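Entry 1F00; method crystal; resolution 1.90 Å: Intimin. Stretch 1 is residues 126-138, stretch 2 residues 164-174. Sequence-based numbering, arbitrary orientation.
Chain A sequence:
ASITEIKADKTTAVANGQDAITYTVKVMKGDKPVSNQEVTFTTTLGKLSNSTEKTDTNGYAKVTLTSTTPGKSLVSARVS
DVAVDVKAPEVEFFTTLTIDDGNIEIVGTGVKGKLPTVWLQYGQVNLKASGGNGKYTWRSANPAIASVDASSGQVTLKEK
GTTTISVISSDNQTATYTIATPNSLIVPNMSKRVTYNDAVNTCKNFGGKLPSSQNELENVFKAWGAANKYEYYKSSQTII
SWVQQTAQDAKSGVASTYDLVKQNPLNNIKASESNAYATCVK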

# COMPACT_ATOMS: atom_id res chain seq x y z
N ASN A 126 -3.88 -6.68 4.31
CA ASN A 126 -4.31 -5.28 4.31
C ASN A 126 -3.11 -4.35 4.46
O ASN A 126 -2.32 -4.50 5.39
N LEU A 127 -2.98 -3.41 3.53
CA LEU A 127 -1.90 -2.43 3.60
C LEU A 127 -2.49 -1.15 4.17
O LEU A 127 -3.58 -0.74 3.77
N LYS A 128 -1.78 -0.52 5.10
CA LYS A 128 -2.27 0.71 5.69
C LYS A 128 -1.38 1.89 5.33
O LYS A 128 -0.16 1.83 5.45
N ALA A 129 -2.02 2.96 4.89
CA ALA A 129 -1.31 4.18 4.53
C ALA A 129 -1.63 5.22 5.59
O ALA A 129 -2.63 5.11 6.30
N SER A 130 -0.77 6.22 5.71
CA SER A 130 -0.97 7.29 6.67
C SER A 130 -0.36 8.55 6.08
O SER A 130 0.57 8.48 5.27
N GLY A 131 -0.88 9.70 6.49
CA GLY A 131 -0.35 10.95 5.97
C GLY A 131 -1.21 11.48 4.84
O GLY A 131 -2.26 10.92 4.55
N GLY A 132 -0.74 12.53 4.18
CA GLY A 132 -1.50 13.11 3.10
C GLY A 132 -2.78 13.66 3.70
O GLY A 132 -2.84 13.91 4.90
N ASN A 133 -3.82 13.84 2.89
CA ASN A 133 -5.08 14.37 3.39
C ASN A 133 -6.03 13.26 3.84
O ASN A 133 -7.21 13.50 4.10
N GLY A 134 -5.51 12.04 3.91
CA GLY A 134 -6.30 10.91 4.35
C GLY A 134 -7.23 10.24 3.35
O GLY A 134 -7.86 9.25 3.69
N LYS A 135 -7.33 10.78 2.14
CA LYS A 135 -8.19 10.20 1.11
C LYS A 135 -7.29 9.43 0.14
O LYS A 135 -6.60 10.03 -0.69
N TYR A 136 -7.31 8.10 0.24
CA TYR A 136 -6.43 7.24 -0.55
C TYR A 136 -7.04 6.45 -1.72
O TYR A 136 -8.21 6.07 -1.69
N THR A 137 -6.22 6.20 -2.73
CA THR A 137 -6.60 5.43 -3.90
C THR A 137 -5.41 4.50 -4.17
O THR A 137 -4.28 4.97 -4.31
N TRP A 138 -5.67 3.19 -4.24
CA TRP A 138 -4.60 2.22 -4.45
C TRP A 138 -4.54 1.61 -5.85
O TRP A 138 -5.53 1.58 -6.57
N THR A 164 4.74 -3.70 -7.55
CA THR A 164 4.64 -2.67 -6.53
C THR A 164 3.19 -2.24 -6.33
O THR A 164 2.41 -2.20 -7.28
N ILE A 165 2.84 -1.95 -5.08
CA ILE A 165 1.50 -1.47 -4.76
C ILE A 165 1.72 -0.02 -4.40
O ILE A 165 2.58 0.29 -3.57
N SER A 166 0.96 0.87 -5.04
CA SER A 166 1.09 2.29 -4.79
C SER A 166 -0.20 2.90 -4.26
O SER A 166 -1.29 2.47 -4.62
N VAL A 167 -0.07 3.88 -3.39
CA VAL A 167 -1.23 4.57 -2.86
C VAL A 167 -1.02 6.05 -3.14
O VAL A 167 0.12 6.54 -3.08
N ILE A 168 -2.09 6.75 -3.49
CA ILE A 168 -1.99 8.18 -3.73
C ILE A 168 -3.08 8.87 -2.91
O ILE A 168 -4.17 8.34 -2.75
N SER A 169 -2.75 10.04 -2.38
CA SER A 169 -3.71 10.81 -1.59
C SER A 169 -4.15 11.97 -2.46
O SER A 169 -3.38 12.44 -3.30
N SER A 170 -5.38 12.45 -2.28
CA SER A 170 -5.89 13.53 -3.11
C SER A 170 -5.22 14.89 -2.94
O SER A 170 -5.56 15.83 -3.67
N ASP A 171 -4.29 15.02 -2.00
CA ASP A 171 -3.58 16.28 -1.85
C ASP A 171 -2.37 16.19 -2.77
O ASP A 171 -1.49 17.06 -2.75
N ASN A 172 -2.33 15.12 -3.55
CA ASN A 172 -1.28 14.87 -4.53
C ASN A 172 0.06 14.36 -4.00
O ASN A 172 1.08 15.05 -4.06
N GLN A 173 0.04 13.14 -3.47
CA GLN A 173 1.25 12.49 -2.97
C GLN A 173 1.16 11.03 -3.39
O GLN A 173 0.08 10.53 -3.71
N THR A 174 2.31 10.36 -3.39
CA THR A 174 2.37 8.95 -3.76
C THR A 174 3.36 8.21 -2.86
O THR A 174 4.46 8.70 -2.59

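Two antiparallel strand segments, 136-138 and 164-169, pair edge to edge, with an apolar cluster centred on Val167 on one face and a polar knot where the Gly131-Gly134 turn meets the loop after Ser169. The strand directions differ by 155°, and Thr137 with Ile168 forms the hydrogen-bonded pair: Thr137 N to Ile168 O is 3.0 Å and Ile168 N to Thr137 O is 2.9 Å. Tyr136-Ser169 and Trp138-Val167 are the flanking non-hydrogen-bonded pairs, and their side chains share one face of the sheet.

On that face Val167 (chi1 p) is the hub. Its CB sits 3.6 Å from the centroid of the six-membered ring of Trp138, 10° off the normal, a CH-pi contact over the ring face. Val167 CG2 lies 3.6 Å from Trp138 CE2 and 3.5 Å from Tyr136 CB, while Val167 CG1 reaches Ala129 CB at 4.1 Å. Trp138 holds chi1 m with chi2 at 75°; at its ring edge Ile165 CG2 approaches CE3 of Trp138 to 3.8 Å. Ile165 (m, m) points its CA-to-CB bond toward stretch 1, though the end of the side chain leads away; its CG2 also meets Leu127 CD1 (Leu127 m, t) at 3.6 Å. Tyr136 (chi1 m) presents its ring edge to Ser169, with CD1 4.0 Å from Ser169 CB, and its hydroxyl OH donates to Gly131 O at 2.8 Å, tying the strand back to the turn.

The other face carries Thr137 (m) and Ile168 (p, t), which touch through Thr137 CB and Ile168 CG1 at 3.8 Å.

Asp171 (chi1 p) organizes the polar end. Its OD2 accepts from Asn133 N at 3.0 Å and from Ser169 OG at 2.6 Å, and its OD1 accepts from Gln173 NE2 at 2.9 Å, so both carboxylate oxygens are engaged. Gly132 packs closely here, its CA 3.4 Å from Asp171 OD2 and 3.4 Å from Gln173 NE2; an ideal CB would clash with Ser169 OG at 2.6 Å and Asp171 OD2 at 3.0 Å, and the positive phi also favours glycine. Asn133 (chi1 p) points toward stretch 2: its ND2 donates to Ser170 OG (Ser170 chi1 p) over a very short 2.4 Å, while its OD1 accepts from Lys135 N at 3.0 Å. Ser170 N donates to Lys135 O at 3.1 Å, extending the backbone ladder past the strand. Lys135, all t, sets its CA-to-CB bond sideways and its end leads away, but its aliphatic part lies along Ser170, with Lys135 CB and CD each 3.5 Å from Ser170 OG.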

# COMPACT_ATOMS: atom_id res chain seq x y z
CB ASN A 126 -5.29 -5.00 5.46
CG ASN A 126 -6.63 -5.70 5.28
OD1 ASN A 126 -7.16 -5.79 4.17
ND2 ASN A 126 -7.19 -6.19 6.38
CB LEU A 127 -1.33 -2.13 2.20
CG LEU A 127 -0.73 -3.27 1.38
CD1 LEU A 127 0.05 -2.68 0.21
CD2 LEU A 127 0.19 -4.12 2.24
CB LYS A 128 -2.36 0.59 7.22
CG LYS A 128 -3.63 -0.08 7.72
CD LYS A 128 -4.87 0.73 7.35
CE LYS A 128 -6.15 0.03 7.81
NZ LYS A 128 -6.30 -1.32 7.19
CB ALA A 129 -1.78 4.68 3.16
CB SER A 130 -0.30 6.96 8.01
OG SER A 130 1.09 6.72 7.84
CB ASN A 133 -5.75 15.24 2.33
CG ASN A 133 -6.27 14.44 1.16
OD1 ASN A 133 -5.97 13.25 1.01
ND2 ASN A 133 -7.06 15.09 0.32
CB LYS A 135 -8.96 11.30 0.39
CG LYS A 135 -9.96 10.80 -0.63
CD LYS A 135 -10.74 11.96 -1.25
CE LYS A 135 -11.70 11.47 -2.32
NZ LYS A 135 -12.49 12.59 -2.92
CB TYR A 136 -5.74 6.24 0.38
CG TYR A 136 -5.19 6.86 1.65
CD1 TYR A 136 -4.38 7.99 1.60
CD2 TYR A 136 -5.46 6.29 2.90
CE1 TYR A 136 -3.86 8.55 2.75
CE2 TYR A 136 -4.94 6.85 4.07
CZ TYR A 136 -4.13 7.98 3.98
OH TYR A 136 -3.60 8.55 5.12
CB THR A 137 -6.82 6.32 -5.13
OG1 THR A 137 -7.83 7.29 -4.85
CG2 THR A 137 -7.25 5.48 -6.33
CB TRP A 138 -4.73 1.07 -3.43
CG TRP A 138 -4.76 1.50 -2.00
CD1 TRP A 138 -5.80 2.08 -1.33
CD2 TRP A 138 -3.69 1.39 -1.05
NE1 TRP A 138 -5.45 2.34 -0.02
CE2 TRP A 138 -4.15 1.92 0.17
CE3 TRP A 138 -2.38 0.90 -1.12
CZ2 TRP A 138 -3.35 1.97 1.32
CZ3 TRP A 138 -1.58 0.94 0.01
CH2 TRP A 138 -2.07 1.48 1.22
CB THR A 164 5.48 -1.43 -6.92
OG1 THR A 164 5.12 -1.00 -8.24
CG2 THR A 164 6.97 -1.76 -6.88
CB ILE A 165 0.88 -2.20 -3.55
CG1 ILE A 165 0.80 -3.70 -3.84
CG2 ILE A 165 -0.51 -1.63 -3.24
CD1 ILE A 165 0.02 -4.05 -5.10
CB SER A 166 1.49 3.03 -6.08
OG SER A 166 2.75 2.62 -6.55
CB VAL A 167 -1.40 4.38 -1.33
CG1 VAL A 167 -0.20 4.95 -0.59
CG2 VAL A 167 -2.68 5.06 -0.86
CB ILE A 168 -2.17 8.54 -5.24
CG1 ILE A 168 -3.52 8.05 -5.76
CG2 ILE A 168 -1.04 7.92 -6.05
CD1 ILE A 168 -3.73 8.32 -7.24
CB SER A 169 -3.06 11.30 -0.29
OG SER A 169 -1.82 11.95 -0.56
CB SER A 170 -7.42 13.66 -2.95
OG SER A 170 -7.80 13.88 -1.61
CB ASP A 171 -3.12 16.50 -0.40
CG ASP A 171 -2.24 15.39 0.11
OD1 ASP A 171 -1.07 15.65 0.47
OD2 ASP A 171 -2.72 14.24 0.13
CB ASN A 172 -1.04 16.13 -5.37
CG ASN A 172 -0.00 15.92 -6.44
OD1 ASN A 172 -0.13 15.03 -7.28
ND2 ASN A 172 1.04 16.75 -6.42
CB GLN A 173 1.35 12.55 -1.44
CG GLN A 173 1.76 13.90 -0.87
CD GLN A 173 2.12 13.79 0.60
OE1 GLN A 173 3.15 13.23 0.96
NE2 GLN A 173 1.26 14.33 1.46
CB THR A 174 2.85 8.77 -5.22
OG1 THR A 174 1.94 9.42 -6.12
CG2 THR A 174 2.95 7.28 -5.57